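Local structure of glucuronoarabinoxylan endo-1,4-beta-xylanase (4FMV) at residues 5-16 / 294-304. The protein is a family 30 glycoside hydrolase that acts as an endoxylanase, the chain here being its catalytic (beta/alpha)8-barrel part with an attached beta domain. Numbering follows the deposited sequence.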
ATOM      1  N   VAL A   5      19.714  10.733  16.437  1.00 25.19           N
ATOM      2  CA  VAL A   5      19.408   9.800  15.369  1.00 22.22           C
ATOM      3  C   VAL A   5      20.593   9.776  14.412  1.00 24.25           C
ATOM      4  O   VAL A   5      21.078  10.829  13.980  1.00 26.41           O
ATOM      5  CB  VAL A   5      18.151  10.223  14.591  1.00 21.80           C
ATOM      6  CG1 VAL A   5      18.053   9.460  13.267  1.00 20.46           C
ATOM      7  CG2 VAL A   5      16.918   9.974  15.421  1.00 20.09           C
ATOM      8  N   THR A   6      21.074   8.578  14.103  1.00 23.91           N
ATOM      9  CA  THR A   6      22.100   8.395  13.079  1.00 24.45           C
ATOM     10  C   THR A   6      21.436   7.907  11.797  1.00 22.77           C
ATOM     11  O   THR A   6      20.811   6.849  11.782  1.00 23.83           O
ATOM     12  CB  THR A   6      23.146   7.364  13.526  1.00 26.89           C
ATOM     13  OG1 THR A   6      23.701   7.761  14.787  1.00 28.43           O
ATOM     14  CG2 THR A   6      24.266   7.253  12.504  1.00 28.88           C
ATOM     15  N   VAL A   7      21.537   8.686  10.729  1.00 21.35           N
ATOM     16  CA  VAL A   7      21.010   8.252   9.436  1.00 20.67           C
ATOM     17  C   VAL A   7      22.182   7.785   8.582  1.00 20.49           C
ATOM     18  O   VAL A   7      23.063   8.581   8.235  1.00 18.39           O
ATOM     19  CB  VAL A   7      20.218   9.374   8.726  1.00 19.33           C
ATOM     20  CG1 VAL A   7      19.667   8.886   7.386  1.00 16.72           C
ATOM     21  CG2 VAL A   7      19.077   9.839   9.602  1.00 18.73           C
ATOM     22  N   ASN A   8      22.235   6.490   8.280  1.00 20.23           N
ATOM     23  CA  ASN A   8      23.380   6.007   7.516  1.00 20.73           C
ATOM     24  C   ASN A   8      22.939   5.849   6.088  1.00 19.37           C
ATOM     25  O   ASN A   8      22.285   4.879   5.725  1.00 20.94           O
ATOM     26  CB  ASN A   8      23.867   4.661   8.064  1.00 22.73           C
ATOM     27  CG  ASN A   8      25.044   4.092   7.270  1.00 26.07           C
ATOM     28  OD1 ASN A   8      25.644   4.782   6.446  1.00 27.38           O
ATOM     29  ND2 ASN A   8      25.373   2.828   7.517  1.00 25.57           N
ATOM     30  N   LEU A   9      23.384   6.785   5.265  1.00 21.33           N
ATOM     31  CA  LEU A   9      22.933   6.894   3.883  1.00 22.83           C
ATOM     32  C   LEU A   9      23.553   5.784   3.051  1.00 25.28           C
ATOM     33  O   LEU A   9      23.148   5.544   1.914  1.00 23.18           O
ATOM     34  CB  LEU A   9      23.344   8.256   3.319  1.00 22.27           C
ATOM     35  CG  LEU A   9      22.682   9.448   4.007  1.00 23.50           C
ATOM     36  CD1 LEU A   9      23.318  10.764   3.588  1.00 25.58           C
ATOM     37  CD2 LEU A   9      21.172   9.439   3.718  1.00 20.01           C
ATOM     38  N   GLY A  10      24.552   5.123   3.633  1.00 26.72           N
ATOM     39  CA  GLY A  10      25.311   4.110   2.930  1.00 26.20           C
ATOM     40  C   GLY A  10      24.772   2.727   3.204  1.00 26.03           C
ATOM     41  O   GLY A  10      25.231   1.747   2.604  1.00 24.79           O
ATOM     42  N   SER A  11      23.795   2.633   4.106  1.00 22.22           N
ATOM     43  CA  SER A  11      23.228   1.327   4.421  1.00 22.08           C
ATOM     44  C   SER A  11      21.770   1.250   3.986  1.00 23.18           C
ATOM     45  O   SER A  11      20.876   1.757   4.682  1.00 25.15           O
ATOM     46  CB  SER A  11      23.340   1.063   5.925  1.00 20.83           C
ATOM     47  OG  SER A  11      22.892  -0.240   6.247  1.00 22.66           O
ATOM     48  N   THR A  12      21.526   0.510   2.908  1.00 19.68           N
ATOM     49  CA  THR A  12      20.210   0.451   2.298  1.00 18.31           C
ATOM     50  C   THR A  12      19.424  -0.802   2.687  1.00 18.50           C
ATOM     51  O   THR A  12      19.967  -1.861   2.946  1.00 20.82           O
ATOM     52  CB  THR A  12      20.228   0.629   0.746  1.00 31.98           C
ATOM     53  OG1 THR A  12      21.108  -0.328   0.138  1.00 28.52           O
ATOM     54  CG2 THR A  12      20.652   2.045   0.361  1.00 31.83           C
ATOM     55  N   LYS A  13      18.119  -0.624   2.712  1.00 16.19           N
ATOM     56  CA  LYS A  13      17.110  -1.534   3.215  1.00 18.34           C
ATOM     57  C   LYS A  13      16.229  -1.687   1.994  1.00 20.50           C
ATOM     58  O   LYS A  13      16.773  -1.663   0.884  1.00 20.26           O
ATOM     59  CB  LYS A  13      16.387  -0.974   4.429  1.00 20.65           C
ATOM     60  CG  LYS A  13      17.324  -0.778   5.598  1.00 23.73           C
ATOM     61  CD  LYS A  13      18.168  -2.013   5.787  1.00 26.22           C
ATOM     62  CE  LYS A  13      18.871  -2.003   7.126  1.00 32.44           C
ATOM     63  NZ  LYS A  13      19.462  -3.347   7.428  1.00 36.56           N
ATOM     64  N   GLN A  14      14.976  -2.108   2.166  1.00 15.38           N
ATOM     65  CA  GLN A  14      14.089  -2.367   1.027  1.00 13.20           C
ATOM     66  C   GLN A  14      13.895  -1.187   0.052  1.00 12.85           C
ATOM     67  O   GLN A  14      13.999  -0.016   0.415  1.00 12.85           O
ATOM     68  CB  GLN A  14      12.706  -2.799   1.525  1.00 13.23           C
ATOM     69  CG  GLN A  14      11.764  -1.644   1.895  1.00 13.46           C
ATOM     70  CD  GLN A  14      11.840  -1.233   3.378  1.00 12.98           C
ATOM     71  OE1 GLN A  14      12.886  -1.321   4.014  1.00 12.24           O
ATOM     72  NE2 GLN A  14      10.722  -0.774   3.914  1.00  7.76           N
ATOM     73  N   GLU A  15      13.641  -1.523  -1.207  1.00 13.48           N
ATOM     74  CA  GLU A  15      13.328  -0.533  -2.225  1.00 14.75           C
ATOM     75  C   GLU A  15      11.875  -0.091  -2.084  1.00 16.98           C
ATOM     76  O   GLU A  15      10.996  -0.899  -1.778  1.00 19.95           O
ATOM     77  CB  GLU A  15      13.539  -1.131  -3.612  1.00 21.84           C
ATOM     78  CG  GLU A  15      13.249  -0.155  -4.749  1.00 28.19           C
ATOM     79  CD  GLU A  15      13.560  -0.759  -6.108  1.00 35.31           C
ATOM     80  OE1 GLU A  15      13.998  -1.930  -6.150  1.00 41.07           O
ATOM     81  OE2 GLU A  15      13.371  -0.072  -7.129  1.00 34.32           O
ATOM     82  N   ILE A  16      11.622   1.195  -2.281  1.00 12.85           N
ATOM     83  CA  ILE A  16      10.262   1.704  -2.144  1.00 12.77           C
ATOM     84  C   ILE A  16       9.523   1.630  -3.471  1.00 13.79           C
ATOM     85  O   ILE A  16       9.969   2.190  -4.472  1.00 12.76           O
ATOM     86  CB  ILE A  16      10.253   3.146  -1.617  1.00 11.26           C
ATOM     87  CG1 ILE A  16      10.993   3.219  -0.271  1.00 11.38           C
ATOM     88  CG2 ILE A  16       8.822   3.638  -1.456  1.00  8.53           C
ATOM     89  CD1 ILE A  16      10.385   2.301   0.779  1.00 13.34           C
ATOM     90  N   ILE A 294       8.862  10.320  -0.884  1.00 10.03           N
ATOM     91  CA  ILE A 294       9.649   9.110  -1.075  1.00  9.20           C
ATOM     92  C   ILE A 294       9.120   8.493  -2.351  1.00 10.66           C
ATOM     93  O   ILE A 294       8.141   7.736  -2.339  1.00  7.70           O
ATOM     94  CB  ILE A 294       9.386   8.121   0.092  1.00 10.55           C
ATOM     95  CG1 ILE A 294       9.590   8.807   1.437  1.00 12.52           C
ATOM     96  CG2 ILE A 294      10.261   6.861  -0.025  1.00  9.04           C
ATOM     97  CD1 ILE A 294       9.088   7.971   2.638  1.00 14.30           C
ATOM     98  N   ARG A 295       9.884   8.682  -3.418  1.00 14.31           N
ATOM     99  CA  ARG A 295       9.418   8.374  -4.765  1.00 14.30           C
ATOM    100  C   ARG A 295       9.704   6.914  -5.084  1.00 13.71           C
ATOM    101  O   ARG A 295      10.619   6.320  -4.524  1.00 17.17           O
ATOM    102  CB  ARG A 295      10.126   9.278  -5.785  1.00 11.62           C
ATOM    103  CG  ARG A 295       9.921  10.779  -5.554  1.00 11.68           C
ATOM    104  CD  ARG A 295       8.439  11.084  -5.377  1.00 11.15           C
ATOM    105  NE  ARG A 295       7.621  10.589  -6.483  1.00  9.90           N
ATOM    106  CZ  ARG A 295       6.290  10.566  -6.464  1.00 11.18           C
ATOM    107  NH1 ARG A 295       5.648  11.009  -5.393  1.00  6.69           N
ATOM    108  NH2 ARG A 295       5.604  10.099  -7.510  1.00 11.15           N
ATOM    109  N   PRO A 296       8.934   6.337  -6.000  1.00 12.23           N
ATOM    110  CA  PRO A 296       9.234   4.974  -6.420  1.00 10.14           C
ATOM    111  C   PRO A 296      10.704   4.842  -6.839  1.00 16.00           C
ATOM    112  O   PRO A 296      11.198   5.633  -7.660  1.00 15.24           O
ATOM    113  CB  PRO A 296       8.327   4.810  -7.641  1.00 11.43           C
ATOM    114  CG  PRO A 296       7.118   5.615  -7.276  1.00 14.44           C
ATOM    115  CD  PRO A 296       7.676   6.833  -6.585  1.00 15.59           C
ATOM    116  N   GLY A 297      11.390   3.840  -6.295  1.00 15.92           N
ATOM    117  CA  GLY A 297      12.784   3.646  -6.636  1.00 17.45           C
ATOM    118  C   GLY A 297      13.740   4.132  -5.568  1.00 17.55           C
ATOM    119  O   GLY A 297      14.916   3.796  -5.605  1.00 18.69           O
ATOM    120  N   TYR A 298      13.240   4.910  -4.611  1.00 16.82           N
ATOM    121  CA  TYR A 298      14.010   5.261  -3.423  1.00 14.17           C
ATOM    122  C   TYR A 298      14.219   3.987  -2.611  1.00 16.29           C
ATOM    123  O   TYR A 298      13.536   2.980  -2.816  1.00 16.16           O
ATOM    124  CB  TYR A 298      13.265   6.267  -2.551  1.00 11.23           C
ATOM    125  CG  TYR A 298      13.379   7.721  -2.983  1.00 11.55           C
ATOM    126  CD1 TYR A 298      13.365   8.077  -4.330  1.00  9.74           C
ATOM    127  CD2 TYR A 298      13.495   8.719  -2.044  1.00  9.60           C
ATOM    128  CE1 TYR A 298      13.451   9.395  -4.726  1.00 11.17           C
ATOM    129  CE2 TYR A 298      13.586  10.043  -2.415  1.00 11.80           C
ATOM    130  CZ  TYR A 298      13.554  10.381  -3.757  1.00 14.83           C
ATOM    131  OH  TYR A 298      13.652  11.702  -4.126  1.00 12.26           O
ATOM    132  N   LYS A 299      15.191   4.014  -1.716  1.00 14.97           N
ATOM    133  CA  LYS A 299      15.381   2.905  -0.809  1.00 14.55           C
ATOM    134  C   LYS A 299      15.295   3.396   0.633  1.00 12.75           C
ATOM    135  O   LYS A 299      15.725   4.495   0.941  1.00 12.61           O
ATOM    136  CB  LYS A 299      16.737   2.255  -1.068  1.00 15.59           C
ATOM    137  CG  LYS A 299      16.809   1.580  -2.416  1.00 20.05           C
ATOM    138  CD  LYS A 299      18.185   1.033  -2.696  1.00 26.02           C
ATOM    139  CE  LYS A 299      18.207   0.323  -4.046  1.00 28.92           C
ATOM    140  NZ  LYS A 299      19.552  -0.266  -4.294  1.00 32.07           N
ATOM    141  N   ARG A 300      14.740   2.589   1.523  1.00 11.25           N
ATOM    142  CA  ARG A 300      14.890   2.912   2.919  1.00 10.43           C
ATOM    143  C   ARG A 300      16.366   2.730   3.284  1.00 14.45           C
ATOM    144  O   ARG A 300      17.070   1.890   2.703  1.00 15.52           O
ATOM    145  CB  ARG A 300      13.998   2.034   3.781  1.00 11.23           C
ATOM    146  CG  ARG A 300      14.065   2.390   5.241  1.00 13.44           C
ATOM    147  CD  ARG A 300      13.059   1.606   6.041  1.00 14.07           C
ATOM    148  NE  ARG A 300      13.500   0.236   6.287  1.00 11.76           N
ATOM    149  CZ  ARG A 300      14.177  -0.140   7.362  1.00 14.84           C
ATOM    150  NH1 ARG A 300      14.514   0.754   8.276  1.00 14.31           N
ATOM    151  NH2 ARG A 300      14.532  -1.407   7.517  1.00 16.83           N
ATOM    152  N   VAL A 301      16.847   3.535   4.220  1.00 14.98           N
ATOM    153  CA  VAL A 301      18.196   3.362   4.743  1.00 16.81           C
ATOM    154  C   VAL A 301      18.137   3.293   6.262  1.00 17.44           C
ATOM    155  O   VAL A 301      17.124   3.667   6.865  1.00 14.19           O
ATOM    156  CB  VAL A 301      19.124   4.514   4.316  1.00 16.10           C
ATOM    157  CG1 VAL A 301      19.209   4.584   2.792  1.00 16.45           C
ATOM    158  CG2 VAL A 301      18.622   5.838   4.881  1.00 19.39           C
ATOM    159  N   ASP A 302      19.214   2.802   6.875  1.00 18.96           N
ATOM    160  CA  ASP A 302      19.287   2.670   8.328  1.00 20.97           C
ATOM    161  C   ASP A 302      19.222   4.001   9.035  1.00 18.64           C
ATOM    162  O   ASP A 302      19.978   4.907   8.717  1.00 20.97           O
ATOM    163  CB  ASP A 302      20.592   1.988   8.744  1.00 25.83           C
ATOM    164  CG  ASP A 302      20.464   0.500   8.804  1.00 32.42           C
ATOM    165  OD1 ASP A 302      19.397   0.031   9.260  1.00 31.99           O
ATOM    166  OD2 ASP A 302      21.422  -0.199   8.392  1.00 38.34           O
ATOM    167  N   ALA A 303      18.331   4.100  10.011  1.00 17.37           N
ATOM    168  CA  ALA A 303      18.242   5.278  10.864  1.00 19.04           C
ATOM    169  C   ALA A 303      17.815   4.846  12.259  1.00 19.23           C
ATOM    170  O   ALA A 303      17.007   3.912  12.411  1.00 16.95           O
ATOM    171  CB  ALA A 303      17.252   6.288  10.289  1.00 16.29           C
ATOM    172  N   THR A 304      18.348   5.510  13.282  1.00 19.67           N
ATOM    173  CA  THR A 304      17.957   5.155  14.637  1.00 20.60           C
ATOM    174  C   THR A 304      16.435   5.300  14.707  1.00 21.02           C
ATOM    175  O   THR A 304      15.910   6.403  14.562  1.00 24.63           O
ATOM    176  CB  THR A 304      18.611   6.139  15.602  1.00 20.12           C
ATOM    177  OG1 THR A 304      20.007   6.217  15.296  1.00 23.76           O
ATOM    178  CG2 THR A 304      18.421   5.729  17.064  1.00 15.97           C
TER
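Ile16, Arg300 and Asp302 make the broadest contacts where two segments pair as antiparallel beta strands, joining the (beta/alpha)8 barrel of this GH30 enzyme to its side beta domain. Strand 299-303 pairs first with 11-15, the start of a barrel strand, then with 5-8, which also bonds to strand 334-341; a type I turn from Asn8 to Ser11 makes the corner. A beta bulge shifts the register between Thr12 and Glu15. At the barrel end, Ile16 is bonded through both its backbone N and its backbone O: the N gives a straight bond to Tyr298 O (2.7 Å), and the O accepts from Gly297 N (2.8 Å, 174°). Its CG1 and CG2 both rest on Ile294 CG2, the nearer, CG1, at 3.7 Å. The Arg300 side chain crosses those of Lys13 and Gln14, its chain bent at chi3 (78°), which brings NE to Gln14 OE1 (2.8 Å) nearly in the guanidinium plane; the amide itself is turned 59° from that plane. Lys13 CG lies over one guanidinium face, toward its rim, 3.4 Å from Arg300 NH2. That NH2 donates to Asn258 OD1, and Gln14 NE2 to Met254 O and Met259 O. Farther along, Lys13 CE packs on Asp302 OD1 (3.0 Å), and Lys13 NZ makes a long salt bridge to Asp302 OD2 at 3.8 Å. Ser11 OG donates to Asp302 OD2 at 2.6 Å, on the anti side but tilted out of the carboxylate plane.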